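Local coordinates for DUF1491 domain-containing protein (Caulobacter crescentus, PDB 4GOQ), which is of unknown function but belongs to the DUF1491 family and folds as a single small alpha/beta domain built on a mixed sheet, at residues E54-R57 and E61-W64; R50-A55 and H102-P107; A36-A41 and A78-A83. All blocks are in the same frame, centred on the assembly; numbering follows the deposited sequence.

Interaction 1: E54-R57 and E61-W64; sequences EATR and ERFW. With GOL (glycerol), chain G.
Ala55 and Phe63 form the antiparallel hydrogen-bonded pair of this strand end, with Ala55 N giving to Phe63 O at 3.0 Å and Phe63 N to Ala55 O at 3.1 Å. The second bond is nearly straight at hydrogen, but its donor stands above the Ala55 carbonyl plane. Packing is tight on the face that carries these two side chains: the Ala55 methyl CB sits over one face of the Phe63 ring, 3.8 Å from its centroid, a CH-pi contact. With CG between the backbone N and the carbonyl carbon (chi1 76°), the Phe63 ring turns back across the neighbouring strand, where Arg57 CG also meets its CD1. On the other face, Glu54 CG lies against the Trp64 ring, 3.6 Å from CZ3, and the carboxylate reaches Arg62: OE1 makes a salt bridge to NE at 2.8 Å. The oxygen comes over one face of the guanidinium, carboxylate and guanidinium planes almost perpendicular. Glycerol, probably from the crystallisation liquor, donates from O2 to the same OE1. The turn end is looser. Arg57 N still bonds to Glu61 O, but the exposed side chains of Arg57 and Glu61 meet through a water, which accepts from Arg57 NE and donates to Glu61 OE1. Such paired strands joined by a short connection are a beta hairpin, here made of strands 48-56 and 62-65.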
loop_
_atom_site.group_PDB
_atom_site.type_symbol
_atom_site.label_atom_id
_atom_site.label_comp_id
_atom_site.label_asym_id
_atom_site.label_seq_id
_atom_site.Cartn_x
_atom_site.Cartn_y
_atom_site.Cartn_z
ATOM N N GLU A 54 -1.363 0.394 -7.524
ATOM C CA GLU A 54 -0.415 0.227 -8.625
ATOM C C GLU A 54 -0.894 0.813 -9.934
ATOM O O GLU A 54 -2.054 0.681 -10.298
ATOM C CB GLU A 54 -0.130 -1.256 -8.830
ATOM C CG GLU A 54 0.439 -1.950 -7.613
ATOM C CD GLU A 54 0.729 -3.424 -7.818
ATOM O OE1 GLU A 54 1.659 -3.767 -8.581
ATOM O OE2 GLU A 54 0.016 -4.244 -7.210
ATOM N N ALA A 55 0.016 1.434 -10.662
ATOM C CA ALA A 55 -0.228 1.966 -11.996
ATOM C C ALA A 55 1.005 1.731 -12.856
ATOM O O ALA A 55 2.043 1.313 -12.332
ATOM C CB ALA A 55 -0.576 3.444 -11.944
ATOM N N THR A 56 0.886 1.971 -14.178
ATOM C CA THR A 56 1.994 1.795 -15.125
ATOM C C THR A 56 2.084 2.947 -16.107
ATOM O O THR A 56 1.064 3.536 -16.496
ATOM C CB THR A 56 1.861 0.495 -15.928
ATOM O OG1 THR A 56 0.579 0.494 -16.556
ATOM C CG2 THR A 56 2.066 -0.766 -15.084
ATOM N N ARG A 57 3.314 3.219 -16.550
ATOM C CA ARG A 57 3.598 4.234 -17.555
ATOM C C ARG A 57 3.530 3.560 -18.934
ATOM O O ARG A 57 3.638 2.326 -19.014
ATOM C CB ARG A 57 4.987 4.850 -17.282
ATOM C CG ARG A 57 5.013 5.804 -16.083
ATOM C CD ARG A 57 5.047 7.256 -16.523
ATOM N NE ARG A 57 6.262 7.545 -17.284
ATOM C CZ ARG A 57 6.631 8.749 -17.699
ATOM N NH1 ARG A 57 5.887 9.813 -17.422
ATOM N NH2 ARG A 57 7.748 8.903 -18.398
ATOM N N GLU A 61 6.830 0.776 -16.865
ATOM C CA GLU A 61 7.415 1.107 -15.555
ATOM C C GLU A 61 6.307 1.236 -14.485
ATOM O O GLU A 61 5.311 1.914 -14.723
ATOM C CB GLU A 61 8.212 2.421 -15.651
ATOM C CG GLU A 61 9.025 2.771 -14.408
ATOM C CD GLU A 61 9.416 4.232 -14.249
ATOM O OE1 GLU A 61 9.019 5.060 -15.101
ATOM O OE2 GLU A 61 10.103 4.555 -13.254
ATOM N N ARG A 62 6.504 0.606 -13.327
ATOM C CA ARG A 62 5.546 0.628 -12.224
ATOM C C ARG A 62 5.713 1.873 -11.370
ATOM O O ARG A 62 6.838 2.266 -11.036
ATOM C CB ARG A 62 5.690 -0.634 -11.348
ATOM C CG ARG A 62 4.871 -0.626 -10.040
ATOM C CD ARG A 62 3.398 -0.992 -10.201
ATOM N NE ARG A 62 3.222 -2.425 -10.451
ATOM C CZ ARG A 62 2.428 -2.935 -11.385
ATOM N NH1 ARG A 62 1.691 -2.139 -12.146
ATOM N NH2 ARG A 62 2.333 -4.249 -11.538
ATOM N N PHE A 63 4.572 2.468 -10.983
ATOM C CA PHE A 63 4.541 3.597 -10.071
ATOM C C PHE A 63 3.291 3.482 -9.184
ATOM O O PHE A 63 2.429 2.625 -9.417
ATOM C CB PHE A 63 4.631 4.938 -10.814
ATOM C CG PHE A 63 3.382 5.421 -11.534
ATOM C CD1 PHE A 63 3.149 5.080 -12.864
ATOM C CD2 PHE A 63 2.489 6.280 -10.908
ATOM C CE1 PHE A 63 2.008 5.550 -13.534
ATOM C CE2 PHE A 63 1.344 6.732 -11.570
ATOM C CZ PHE A 63 1.132 6.394 -12.892
ATOM N N TRP A 64 3.252 4.271 -8.125
ATOM C CA TRP A 64 2.109 4.252 -7.203
ATOM C C TRP A 64 1.257 5.512 -7.352
ATOM O O TRP A 64 1.771 6.625 -7.381
ATOM C CB TRP A 64 2.588 4.092 -5.753
ATOM C CG TRP A 64 3.299 2.785 -5.530
ATOM C CD1 TRP A 64 4.627 2.527 -5.703
ATOM C CD2 TRP A 64 2.682 1.533 -5.198
ATOM N NE1 TRP A 64 4.890 1.190 -5.442
ATOM C CE2 TRP A 64 3.708 0.563 -5.120
ATOM C CE3 TRP A 64 1.362 1.154 -4.889
ATOM C CZ2 TRP A 64 3.437 -0.786 -4.845
ATOM C CZ3 TRP A 64 1.098 -0.175 -4.593
ATOM C CH2 TRP A 64 2.130 -1.120 -4.527
HETATM C C1 GOL G . 4.634 -3.289 -7.035
HETATM O O1 GOL G . 5.345 -2.640 -8.074
HETATM C C2 GOL G . 4.630 -4.781 -7.258
HETATM O O2 GOL G . 4.001 -5.068 -8.507
HETATM C C3 GOL G . 3.871 -5.462 -6.144
HETATM O O3 GOL G . 3.879 -6.868 -6.330
HETATM O O HOH W 1 8.290 5.802 -17.415
#

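Interaction 2: R50-A55 and H102-P107; sequences RLFSEA and HFLTEP
Phe52 meets two residues of the loop: its CE2 lies 3.9 Å from CB of His102, and its CG is 4.2 Å from CD1 of Leu104. The Phe52 and His102 rings are 5.3 Å apart between centroids with planes at 69°, an oblique aromatic pair. Beside them Arg50 brings NH2 to the edge of the imidazole, 3.8 Å from His102 CD2, while one face of its guanidinium rests on CZ of Phe52. The next shell sets these groups in place. Leu104 N donates to His102 ND1 at 3.0 Å, almost in the ring plane; this bond within the loop helps fix the imidazole's rotation, with CG lying between the backbone N and the carbonyl carbon (chi1 50°). Arg50 NH2 is bonded to the carbonyl of Gly100, and Leu104 also packs on Trp9 and Trp64. Cutting Phe52 back to an alanine is likely to open a gap beside Leu104 CD1 and His102 CB and to leave the Arg50 guanidinium without the ring edge against its face. No hydrogen bond crosses between the two segments, so the contact is that of an irregular loop packed by its side chains on one face of the sheet of an alpha/beta domain.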
loop_
_atom_site.group_PDB
_atom_site.type_symbol
_atom_site.label_atom_id
_atom_site.label_comp_id
_atom_site.label_asym_id
_atom_site.label_seq_id
_atom_site.Cartn_x
_atom_site.Cartn_y
_atom_site.Cartn_z
ATOM N N ARG A 50 -2.748 7.987 3.746
ATOM C CA ARG A 50 -2.799 7.937 2.302
ATOM C C ARG A 50 -2.983 6.503 1.856
ATOM O O ARG A 50 -2.577 5.581 2.561
ATOM C CB ARG A 50 -1.512 8.522 1.685
ATOM C CG ARG A 50 -1.376 10.038 1.881
ATOM C CD ARG A 50 -0.023 10.511 1.357
ATOM N NE ARG A 50 1.096 9.958 2.132
ATOM C CZ ARG A 50 2.372 10.045 1.763
ATOM N NH1 ARG A 50 2.703 10.671 0.648
ATOM N NH2 ARG A 50 3.326 9.508 2.515
ATOM N N LEU A 51 -3.574 6.323 0.688
ATOM C CA LEU A 51 -3.759 4.983 0.121
ATOM C C LEU A 51 -3.115 4.982 -1.268
ATOM O O LEU A 51 -3.330 5.916 -2.052
ATOM C CB LEU A 51 -5.255 4.656 0.077
ATOM C CG LEU A 51 -5.678 3.207 -0.075
ATOM C CD1 LEU A 51 -5.227 2.365 1.125
ATOM C CD2 LEU A 51 -7.199 3.128 -0.140
ATOM N N PHE A 52 -2.255 3.985 -1.530
ATOM C CA PHE A 52 -1.529 3.861 -2.784
ATOM C C PHE A 52 -1.918 2.559 -3.489
ATOM O O PHE A 52 -1.991 1.511 -2.839
ATOM C CB PHE A 52 0.013 3.906 -2.529
ATOM C CG PHE A 52 0.507 5.188 -1.891
ATOM C CD1 PHE A 52 0.715 6.330 -2.658
ATOM C CD2 PHE A 52 0.776 5.249 -0.529
ATOM C CE1 PHE A 52 1.178 7.512 -2.073
ATOM C CE2 PHE A 52 1.257 6.425 0.051
ATOM C CZ PHE A 52 1.438 7.555 -0.719
ATOM N N SER A 53 -2.205 2.643 -4.797
ATOM C CA SER A 53 -2.484 1.502 -5.678
ATOM C C SER A 53 -1.513 1.534 -6.868
ATOM O O SER A 53 -0.896 2.561 -7.170
ATOM C CB SER A 53 -3.934 1.458 -6.151
ATOM O OG SER A 53 -4.229 2.554 -7.005
ATOM N N GLU A 54 -1.363 0.394 -7.524
ATOM C CA GLU A 54 -0.415 0.227 -8.625
ATOM C C GLU A 54 -0.894 0.813 -9.934
ATOM O O GLU A 54 -2.054 0.681 -10.298
ATOM C CB GLU A 54 -0.130 -1.256 -8.830
ATOM C CG GLU A 54 0.439 -1.950 -7.613
ATOM C CD GLU A 54 0.729 -3.424 -7.818
ATOM O OE1 GLU A 54 1.659 -3.767 -8.581
ATOM O OE2 GLU A 54 0.016 -4.244 -7.210
ATOM N N ALA A 55 0.016 1.434 -10.662
ATOM C CA ALA A 55 -0.228 1.966 -11.996
ATOM C C ALA A 55 1.005 1.731 -12.856
ATOM O O ALA A 55 2.043 1.313 -12.332
ATOM C CB ALA A 55 -0.576 3.444 -11.944
ATOM N N HIS A 102 5.894 5.754 3.507
ATOM C CA HIS A 102 5.272 4.590 2.896
ATOM C C HIS A 102 6.306 3.465 2.621
ATOM O O HIS A 102 5.885 2.340 2.335
ATOM C CB HIS A 102 4.529 4.981 1.605
ATOM C CG HIS A 102 5.379 5.809 0.684
ATOM N ND1 HIS A 102 6.462 5.277 0.034
ATOM C CD2 HIS A 102 5.292 7.127 0.387
ATOM C CE1 HIS A 102 6.987 6.267 -0.669
ATOM N NE2 HIS A 102 6.318 7.406 -0.483
ATOM N N PHE A 103 7.648 3.765 2.657
ATOM C CA PHE A 103 8.743 2.789 2.419
ATOM C C PHE A 103 8.691 2.127 1.019
ATOM O O PHE A 103 9.302 1.073 0.797
ATOM C CB PHE A 103 8.756 1.699 3.526
ATOM C CG PHE A 103 8.988 2.307 4.892
ATOM C CD1 PHE A 103 10.272 2.639 5.318
ATOM C CD2 PHE A 103 7.916 2.610 5.730
ATOM C CE1 PHE A 103 10.481 3.203 6.586
ATOM C CE2 PHE A 103 8.130 3.177 6.994
ATOM C CZ PHE A 103 9.409 3.464 7.414
ATOM N N LEU A 104 7.988 2.752 0.074
ATOM C CA LEU A 104 7.906 2.209 -1.290
ATOM C C LEU A 104 9.144 2.602 -2.064
ATOM O O LEU A 104 9.556 3.760 -1.987
ATOM C CB LEU A 104 6.636 2.729 -1.998
ATOM C CG LEU A 104 5.303 2.297 -1.335
ATOM C CD1 LEU A 104 4.118 3.116 -1.869
ATOM C CD2 LEU A 104 5.093 0.786 -1.455
ATOM N N THR A 105 9.721 1.675 -2.840
ATOM C CA THR A 105 10.944 2.019 -3.610
ATOM C C THR A 105 10.615 2.564 -4.999
ATOM O O THR A 105 11.435 3.276 -5.570
ATOM C CB THR A 105 11.910 0.842 -3.720
ATOM O OG1 THR A 105 11.309 -0.214 -4.474
ATOM C CG2 THR A 105 12.373 0.338 -2.368
ATOM N N GLU A 106 9.443 2.204 -5.554
ATOM C CA GLU A 106 9.002 2.662 -6.877
ATOM C C GLU A 106 8.528 4.114 -6.790
ATOM O O GLU A 106 8.127 4.545 -5.709
ATOM C CB GLU A 106 7.865 1.768 -7.430
ATOM C CG GLU A 106 8.183 0.273 -7.513
ATOM C CD GLU A 106 8.021 -0.517 -6.228
ATOM O OE1 GLU A 106 7.482 0.034 -5.239
ATOM O OE2 GLU A 106 8.491 -1.679 -6.192
ATOM N N PRO A 107 8.483 4.863 -7.914
ATOM C CA PRO A 107 7.994 6.248 -7.853
ATOM C C PRO A 107 6.547 6.335 -7.399
ATOM O O PRO A 107 5.730 5.441 -7.647
ATOM C CB PRO A 107 8.143 6.739 -9.296
ATOM C CG PRO A 107 9.203 5.879 -9.891
ATOM C CD PRO A 107 8.929 4.523 -9.281
#

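Interaction 3: A36-A41 and A78-A83; sequences AVLVKA and AYAERA
Helix-on-sheet packing of an alpha/beta domain brings helix 74-86 against strand 37-43, and a single leucine makes the contact between these segments. The two short axes run nearly antiparallel, at 168°, and stay 10.4 Å apart at closest approach, a spacing that leaves room for one layer of side chains. Leu38 reaches into it with one branch: CD1 meets the helix at three residues. Its closest partner is the Ala83 methyl, CB at 3.6 Å, which points at CD1 from the side. The same CD1 lies 3.8 Å from Ala80 CA, close to the helix backbone, since the small alanine side chain does not hold it off. Tyr79 offers its ring edge, with CD1 at 4.3 Å from Leu38 CD1. The leucine's CG stands anti to the carbonyl carbon and beside the backbone N (chi1 -77°), and the nearly anti second torsion (chi2 -171°) carries CD1 on to the helix. All the contacts across are apolar. Two residues on, Lys40 NZ makes salt bridges to Asp77 and Glu73 near the start of the helix, and to Glu94 of strand 91-97. Tyr79 also rests on Leu51 of strand 48-56, while Val37 and Val39 pack on helix 6-19, so strand 37-43 lies between the two helices.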
loop_
_atom_site.group_PDB
_atom_site.type_symbol
_atom_site.label_atom_id
_atom_site.label_comp_id
_atom_site.label_asym_id
_atom_site.label_seq_id
_atom_site.Cartn_x
_atom_site.Cartn_y
_atom_site.Cartn_z
ATOM N N ALA A 36 -2.509 -8.006 -6.896
ATOM C CA ALA A 36 -2.259 -6.564 -6.809
ATOM C C ALA A 36 -2.077 -6.172 -5.347
ATOM O O ALA A 36 -2.443 -6.939 -4.466
ATOM C CB ALA A 36 -3.427 -5.811 -7.399
ATOM N N VAL A 37 -1.562 -4.970 -5.076
ATOM C CA VAL A 37 -1.322 -4.502 -3.708
ATOM C C VAL A 37 -1.880 -3.090 -3.494
ATOM O O VAL A 37 -1.707 -2.223 -4.350
ATOM C CB VAL A 37 0.200 -4.513 -3.335
ATOM C CG1 VAL A 37 0.421 -4.075 -1.884
ATOM C CG2 VAL A 37 0.846 -5.885 -3.565
ATOM N N LEU A 38 -2.552 -2.885 -2.342
ATOM C CA LEU A 38 -2.966 -1.587 -1.828
ATOM C C LEU A 38 -2.102 -1.305 -0.630
ATOM O O LEU A 38 -2.010 -2.151 0.247
ATOM C CB LEU A 38 -4.450 -1.532 -1.390
ATOM C CG LEU A 38 -5.555 -1.436 -2.417
ATOM C CD1 LEU A 38 -6.895 -1.174 -1.698
ATOM C CD2 LEU A 38 -5.296 -0.312 -3.448
ATOM N N VAL A 39 -1.508 -0.118 -0.547
ATOM C CA VAL A 39 -0.711 0.249 0.617
ATOM C C VAL A 39 -1.374 1.434 1.303
ATOM O O VAL A 39 -1.568 2.465 0.672
ATOM C CB VAL A 39 0.770 0.561 0.258
ATOM C CG1 VAL A 39 1.561 1.006 1.496
ATOM C CG2 VAL A 39 1.434 -0.631 -0.413
ATOM N N LYS A 40 -1.716 1.274 2.582
ATOM C CA LYS A 40 -2.283 2.340 3.412
ATOM C C LYS A 40 -1.179 2.855 4.316
ATOM O O LYS A 40 -0.725 2.122 5.180
ATOM C CB LYS A 40 -3.459 1.804 4.239
ATOM C CG LYS A 40 -4.144 2.893 5.088
ATOM C CD LYS A 40 -5.215 2.173 5.947
ATOM C CE LYS A 40 -5.913 3.061 6.897
ATOM N NZ LYS A 40 -6.690 2.251 7.888
ATOM N N ALA A 41 -0.730 4.102 4.111
ATOM C CA ALA A 41 0.343 4.681 4.918
ATOM C C ALA A 41 -0.259 5.685 5.894
ATOM O O ALA A 41 -0.856 6.666 5.474
ATOM C CB ALA A 41 1.379 5.339 4.015
ATOM N N ALA A 78 -13.092 2.301 3.496
ATOM C CA ALA A 78 -14.228 2.009 2.598
ATOM C C ALA A 78 -13.691 1.626 1.197
ATOM O O ALA A 78 -14.152 0.635 0.613
ATOM C CB ALA A 78 -15.186 3.216 2.517
ATOM N N TYR A 79 -12.705 2.366 0.700
ATOM C CA TYR A 79 -12.062 2.102 -0.591
ATOM C C TYR A 79 -11.402 0.710 -0.600
ATOM O O TYR A 79 -11.584 -0.029 -1.566
ATOM C CB TYR A 79 -11.034 3.183 -0.986
ATOM C CG TYR A 79 -10.551 2.987 -2.411
ATOM C CD1 TYR A 79 -9.500 2.116 -2.702
ATOM C CD2 TYR A 79 -11.163 3.650 -3.473
ATOM C CE1 TYR A 79 -9.083 1.895 -4.014
ATOM C CE2 TYR A 79 -10.731 3.462 -4.787
ATOM C CZ TYR A 79 -9.726 2.549 -5.056
ATOM O OH TYR A 79 -9.310 2.362 -6.354
ATOM N N ALA A 80 -10.674 0.357 0.463
ATOM C CA ALA A 80 -9.971 -0.953 0.570
ATOM C C ALA A 80 -10.971 -2.123 0.542
ATOM O O ALA A 80 -10.718 -3.137 -0.120
ATOM C CB ALA A 80 -9.137 -1.003 1.863
ATOM N N GLU A 81 -12.092 -1.990 1.273
ATOM C CA GLU A 81 -13.112 -3.028 1.298
ATOM C C GLU A 81 -13.683 -3.212 -0.123
ATOM O O GLU A 81 -13.865 -4.348 -0.566
ATOM C CB GLU A 81 -14.224 -2.673 2.318
ATOM C CG GLU A 81 -15.309 -3.749 2.458
ATOM C CD GLU A 81 -16.344 -3.868 1.343
ATOM O OE1 GLU A 81 -16.706 -2.843 0.726
ATOM O OE2 GLU A 81 -16.755 -5.008 1.049
ATOM N N ARG A 82 -13.995 -2.101 -0.808
ATOM C CA ARG A 82 -14.558 -2.171 -2.153
ATOM C C ARG A 82 -13.542 -2.800 -3.131
ATOM O O ARG A 82 -13.910 -3.656 -3.956
ATOM C CB ARG A 82 -15.001 -0.780 -2.637
ATOM C CG ARG A 82 -15.928 -0.843 -3.848
ATOM C CD ARG A 82 -16.348 0.548 -4.304
ATOM N NE ARG A 82 -17.379 0.501 -5.346
ATOM C CZ ARG A 82 -17.158 0.707 -6.642
ATOM N NH1 ARG A 82 -15.935 0.989 -7.079
ATOM N NH2 ARG A 82 -18.157 0.635 -7.510
ATOM N N ALA A 83 -12.266 -2.419 -2.984
ATOM C CA ALA A 83 -11.172 -2.927 -3.827
ATOM C C ALA A 83 -11.021 -4.449 -3.725
ATOM O O ALA A 83 -10.724 -5.103 -4.741
ATOM C CB ALA A 83 -9.876 -2.256 -3.441
#

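Overall arrangement
All three contacts meet on the mixed sheet. Interactions 1 and 2 share Glu54 and Ala55 on strand 48-56, their centres about 9 Å apart; interaction 3 lies about 11 Å from interaction 2 and 16 Å from interaction 1, on the adjacent strand 37-43. Glu54 OE2 bonds to Val37 N, and Phe52 N to Val39 O, tying the strands together, while Trp64 NE1 bonds to Glu106 OE1 of the loop. Along the chain, the hairpin of interaction 1 is nested inside the loop closed by interaction 3, whose segments alternate with those of interaction 2. The alternation brings segments far apart in sequence onto the same sheet, in one compact domain.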